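Local coordinates for protein succinate--CoA ligase subunit alpha (Campylobacter jejuni, PDB 6MEL) that is the alpha subunit of a succinate--CoA ligase, pairing a Rossmann-like CoA-binding domain with a second alpha/beta ligase domain, at residues A66-V78 / G89-P101. Sequence-based numbering, arbitrary orientation.
Sequences ADVSLIFVPAFAV and GIKLAVVITEHTP
Ile90 reaches back to the start of strand 68-71: its CG2 lies 3.5 Å from Asp67 O, while CD1 comes up to the carbonyl of Ala66. That same Asp67 O takes two backbone donors, a good bond from Lys91 N (2.8 Å) and a weak one from Leu92 N. Lys91 runs square to the Asp67 side chain, Lys91 CG near Asp67 CB, before its bent chain turns off. From Leu92 on, the backbones run parallel and bond in regular alternation: Ser69 N to Leu92 O, Val94 N to Ser69 O, Ile71 N to Val94 O and Ile96 N to Ile71 O. These are neighbouring strands of a right-handed beta-alpha-beta crossover through helix 78-87, part of the Rossmann-like CoA-binding domain; strand 10-14 flanks 68-71 on its other edge, where Gln14 takes up the hydroxyl of Ser69. On the face carrying Leu92 and Val94, Leu70 CD1 sits 4.0 Å from Val94 CG1. Ala93 and Val95 line the other face, the one covered by helix 78-87; Ile71 CD1 touches both Ala93 CB and Val95 CG2, and Val95 CG1 meets Val78 CG1 at 3.7 Å. Past the strand ends, Ile96 lies alongside Phe72, with CG1 3.8 Å from ring atom CE1, and also touches Leu70. Thr97 then ties the two loops together. With chi1 at -52° its OG1 faces Val73 O and donates to it at 2.6 Å, tilted from the carbonyl plane; CG2, anti to the backbone N, is left to meet Ala75 N, and CB packs on Val78 CG2. The backbone next curls around Ala75, whose CB rests 3.3 Å from His99 O and close to Glu98 O. Thr100 stands athwart Val78, Thr100 OG1 against Val78 CB and CG2, and Pro101 CD lies against Ala75 O just before helix 102-115.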
loop_
_atom_site.group_PDB
_atom_site.type_symbol
_atom_site.label_atom_id
_atom_site.label_comp_id
_atom_site.label_asym_id
_atom_site.label_seq_id
_atom_site.Cartn_x
_atom_site.Cartn_y
_atom_site.Cartn_z
ATOM N N ALA A 66 -31.667 1.264 9.335
ATOM C CA ALA A 66 -30.511 0.580 8.668
ATOM C C ALA A 66 -29.375 0.357 9.676
ATOM O O ALA A 66 -29.152 1.207 10.516
ATOM C CB ALA A 66 -30.017 1.437 7.533
ATOM N N ASP A 67 -28.685 -0.785 9.595
ATOM C CA ASP A 67 -27.495 -0.967 10.416
ATOM C C ASP A 67 -26.294 -1.386 9.574
ATOM O O ASP A 67 -25.263 -1.790 10.130
ATOM C CB ASP A 67 -27.758 -1.859 11.629
ATOM C CG ASP A 67 -28.136 -3.287 11.323
ATOM O OD1 ASP A 67 -28.103 -3.674 10.144
ATOM O OD2 ASP A 67 -28.504 -3.976 12.280
ATOM N N VAL A 68 -26.408 -1.229 8.255
ATOM C CA VAL A 68 -25.315 -1.464 7.358
ATOM C C VAL A 68 -25.124 -0.211 6.507
ATOM O O VAL A 68 -26.079 0.316 6.019
ATOM C CB VAL A 68 -25.559 -2.719 6.502
ATOM C CG1 VAL A 68 -24.392 -2.975 5.580
ATOM C CG2 VAL A 68 -25.828 -3.934 7.388
ATOM N N SER A 69 -23.877 0.245 6.360
ATOM C CA SER A 69 -23.578 1.391 5.550
ATOM C C SER A 69 -22.548 1.036 4.479
ATOM O O SER A 69 -21.572 0.271 4.714
ATOM C CB SER A 69 -23.085 2.535 6.403
ATOM O OG SER A 69 -22.859 3.677 5.595
ATOM N N LEU A 70 -22.710 1.665 3.322
ATOM C CA LEU A 70 -21.808 1.524 2.170
ATOM C C LEU A 70 -21.209 2.911 1.901
ATOM O O LEU A 70 -21.955 3.892 1.621
ATOM C CB LEU A 70 -22.611 1.002 0.980
ATOM C CG LEU A 70 -21.888 0.962 -0.373
ATOM C CD1 LEU A 70 -20.639 0.112 -0.344
ATOM C CD2 LEU A 70 -22.826 0.400 -1.422
ATOM N N ILE A 71 -19.882 3.010 2.015
ATOM C CA ILE A 71 -19.192 4.307 2.099
ATOM C C ILE A 71 -18.355 4.568 0.846
ATOM O O ILE A 71 -17.387 3.832 0.548
ATOM C CB ILE A 71 -18.337 4.363 3.367
ATOM C CG1 ILE A 71 -19.202 4.130 4.613
ATOM C CG2 ILE A 71 -17.548 5.663 3.412
ATOM C CD1 ILE A 71 -18.491 4.285 5.917
ATOM N N PHE A 72 -18.694 5.654 0.140
ATOM C CA PHE A 72 -18.050 6.074 -1.115
ATOM C C PHE A 72 -17.358 7.436 -0.988
ATOM O O PHE A 72 -16.858 7.940 -1.992
ATOM C CB PHE A 72 -19.060 6.233 -2.258
ATOM C CG PHE A 72 -19.531 4.927 -2.850
ATOM C CD1 PHE A 72 -18.709 4.220 -3.720
ATOM C CD2 PHE A 72 -20.793 4.418 -2.564
ATOM C CE1 PHE A 72 -19.130 3.014 -4.280
ATOM C CE2 PHE A 72 -21.214 3.208 -3.126
ATOM C CZ PHE A 72 -20.380 2.507 -3.966
ATOM N N VAL A 73 -17.263 7.992 0.228
ATOM C CA VAL A 73 -16.772 9.346 0.392
ATOM C C VAL A 73 -15.285 9.405 0.028
ATOM O O VAL A 73 -14.570 8.408 0.074
ATOM C CB VAL A 73 -16.988 9.879 1.811
ATOM C CG1 VAL A 73 -18.455 9.831 2.212
ATOM C CG2 VAL A 73 -16.065 9.151 2.811
ATOM N N PRO A 74 -14.782 10.594 -0.345
ATOM C CA PRO A 74 -13.385 10.736 -0.712
ATOM C C PRO A 74 -12.452 10.395 0.464
ATOM O O PRO A 74 -12.853 10.375 1.612
ATOM C CB PRO A 74 -13.245 12.235 -1.054
ATOM C CG PRO A 74 -14.686 12.737 -1.293
ATOM C CD PRO A 74 -15.528 11.877 -0.379
ATOM N N ALA A 75 -11.197 10.147 0.122
ATOM C CA ALA A 75 -10.187 9.657 1.021
ATOM C C ALA A 75 -10.037 10.560 2.254
ATOM O O ALA A 75 -9.844 10.034 3.365
ATOM C CB ALA A 75 -8.891 9.536 0.262
ATOM N N PHE A 76 -10.167 11.882 2.071
ATOM C CA PHE A 76 -9.983 12.804 3.140
ATOM C C PHE A 76 -11.136 12.731 4.145
ATOM O O PHE A 76 -10.995 13.300 5.216
ATOM C CB PHE A 76 -9.756 14.237 2.643
ATOM C CG PHE A 76 -10.883 14.805 1.799
ATOM C CD1 PHE A 76 -12.058 15.252 2.384
ATOM C CD2 PHE A 76 -10.740 14.927 0.418
ATOM C CE1 PHE A 76 -13.099 15.772 1.608
ATOM C CE2 PHE A 76 -11.778 15.439 -0.364
ATOM C CZ PHE A 76 -12.953 15.872 0.237
ATOM N N ALA A 77 -12.250 12.076 3.790
ATOM C CA ALA A 77 -13.460 12.051 4.607
ATOM C C ALA A 77 -13.682 10.664 5.229
ATOM O O ALA A 77 -14.586 10.487 6.058
ATOM C CB ALA A 77 -14.679 12.499 3.768
ATOM N N VAL A 78 -12.890 9.677 4.828
ATOM C CA VAL A 78 -13.193 8.257 5.139
ATOM C C VAL A 78 -13.170 8.036 6.662
ATOM O O VAL A 78 -14.083 7.461 7.220
ATOM C CB VAL A 78 -12.275 7.257 4.392
ATOM C CG1 VAL A 78 -12.314 5.860 5.037
ATOM C CG2 VAL A 78 -12.644 7.146 2.903
ATOM N N GLY A 89 -24.474 3.897 15.534
ATOM C CA GLY A 89 -24.978 2.517 15.777
ATOM C C GLY A 89 -24.942 1.607 14.543
ATOM O O GLY A 89 -25.451 0.475 14.596
ATOM N N ILE A 90 -24.284 2.018 13.447
ATOM C CA ILE A 90 -24.045 1.080 12.341
ATOM C C ILE A 90 -23.238 -0.132 12.828
ATOM O O ILE A 90 -22.313 0.028 13.593
ATOM C CB ILE A 90 -23.365 1.791 11.161
ATOM C CG1 ILE A 90 -24.260 2.900 10.610
ATOM C CG2 ILE A 90 -22.964 0.798 10.079
ATOM C CD1 ILE A 90 -25.571 2.399 9.992
ATOM N N LYS A 91 -23.599 -1.336 12.347
ATOM C CA LYS A 91 -22.962 -2.584 12.772
ATOM C C LYS A 91 -21.947 -3.107 11.748
ATOM O O LYS A 91 -21.049 -3.824 12.110
ATOM C CB LYS A 91 -24.021 -3.641 13.069
ATOM C CG LYS A 91 -24.901 -3.292 14.274
ATOM C CD LYS A 91 -24.123 -2.877 15.513
ATOM C CE LYS A 91 -24.962 -2.160 16.563
ATOM N NZ LYS A 91 -24.125 -1.254 17.397
ATOM N N LEU A 92 -22.061 -2.690 10.500
ATOM C CA LEU A 92 -21.189 -3.109 9.413
ATOM C C LEU A 92 -21.067 -1.928 8.435
ATOM O O LEU A 92 -22.057 -1.430 7.937
ATOM C CB LEU A 92 -21.763 -4.345 8.698
ATOM C CG LEU A 92 -20.905 -4.837 7.520
ATOM C CD1 LEU A 92 -19.560 -5.372 8.007
ATOM C CD2 LEU A 92 -21.601 -5.924 6.712
ATOM N N ALA A 93 -19.839 -1.459 8.221
ATOM C CA ALA A 93 -19.532 -0.409 7.270
ATOM C C ALA A 93 -18.602 -0.969 6.205
ATOM O O ALA A 93 -17.514 -1.462 6.523
ATOM C CB ALA A 93 -18.890 0.766 7.970
ATOM N N VAL A 94 -19.046 -0.863 4.955
ATOM C CA VAL A 94 -18.313 -1.307 3.822
ATOM C C VAL A 94 -17.666 -0.086 3.171
ATOM O O VAL A 94 -18.359 0.814 2.687
ATOM C CB VAL A 94 -19.246 -2.056 2.850
ATOM C CG1 VAL A 94 -18.485 -2.555 1.649
ATOM C CG2 VAL A 94 -19.978 -3.201 3.525
ATOM N N VAL A 95 -16.335 -0.038 3.146
ATOM C CA VAL A 95 -15.649 1.197 2.751
ATOM C C VAL A 95 -14.873 0.935 1.448
ATOM O O VAL A 95 -13.878 0.236 1.468
ATOM C CB VAL A 95 -14.700 1.709 3.858
ATOM C CG1 VAL A 95 -14.055 3.022 3.464
ATOM C CG2 VAL A 95 -15.381 1.821 5.209
ATOM N N ILE A 96 -15.292 1.571 0.363
ATOM C CA ILE A 96 -14.743 1.322 -0.957
ATOM C C ILE A 96 -13.449 2.095 -1.192
ATOM O O ILE A 96 -12.513 1.535 -1.779
ATOM C CB ILE A 96 -15.777 1.677 -2.041
ATOM C CG1 ILE A 96 -17.083 0.896 -1.846
ATOM C CG2 ILE A 96 -15.194 1.486 -3.430
ATOM C CD1 ILE A 96 -16.917 -0.606 -1.718
ATOM N N THR A 97 -13.418 3.359 -0.757
ATOM C CA THR A 97 -12.467 4.373 -1.196
ATOM C C THR A 97 -11.017 3.956 -0.893
ATOM O O THR A 97 -10.714 3.369 0.156
ATOM C CB THR A 97 -12.771 5.688 -0.469
ATOM O OG1 THR A 97 -14.168 5.922 -0.679
ATOM C CG2 THR A 97 -11.935 6.865 -0.921
ATOM N N GLU A 98 -10.146 4.250 -1.861
ATOM C CA GLU A 98 -8.705 4.065 -1.780
ATOM C C GLU A 98 -8.043 5.388 -1.332
ATOM O O GLU A 98 -8.629 6.447 -1.455
ATOM C CB GLU A 98 -8.159 3.635 -3.153
ATOM C CG GLU A 98 -6.667 3.239 -3.118
ATOM C CD GLU A 98 -6.142 2.419 -4.313
ATOM O OE1 GLU A 98 -6.759 2.602 -5.391
ATOM O OE2 GLU A 98 -5.134 1.584 -4.153
ATOM N N HIS A 99 -6.801 5.287 -0.841
ATOM C CA HIS A 99 -5.888 6.396 -0.495
ATOM C C HIS A 99 -6.279 7.059 0.826
ATOM O O HIS A 99 -5.923 8.219 1.062
ATOM C CB HIS A 99 -5.718 7.399 -1.666
ATOM C CG HIS A 99 -5.271 6.778 -2.937
ATOM N ND1 HIS A 99 -4.140 5.954 -3.004
ATOM C CD2 HIS A 99 -5.824 6.777 -4.175
ATOM C CE1 HIS A 99 -3.983 5.524 -4.242
ATOM N NE2 HIS A 99 -5.031 5.974 -4.967
ATOM N N THR A 100 -6.985 6.332 1.715
ATOM C CA THR A 100 -7.261 6.865 3.059
ATOM C C THR A 100 -5.945 6.952 3.838
ATOM O O THR A 100 -5.196 5.979 3.887
ATOM C CB THR A 100 -8.280 5.996 3.813
ATOM O OG1 THR A 100 -9.476 5.895 3.045
ATOM C CG2 THR A 100 -8.599 6.540 5.190
ATOM N N PRO A 101 -5.585 8.089 4.464
ATOM C CA PRO A 101 -4.401 8.124 5.324
ATOM C C PRO A 101 -4.434 6.996 6.371
ATOM O O PRO A 101 -5.477 6.736 6.981
ATOM C CB PRO A 101 -4.446 9.542 5.926
ATOM C CG PRO A 101 -5.211 10.362 4.902
ATOM C CD PRO A 101 -6.266 9.395 4.388
#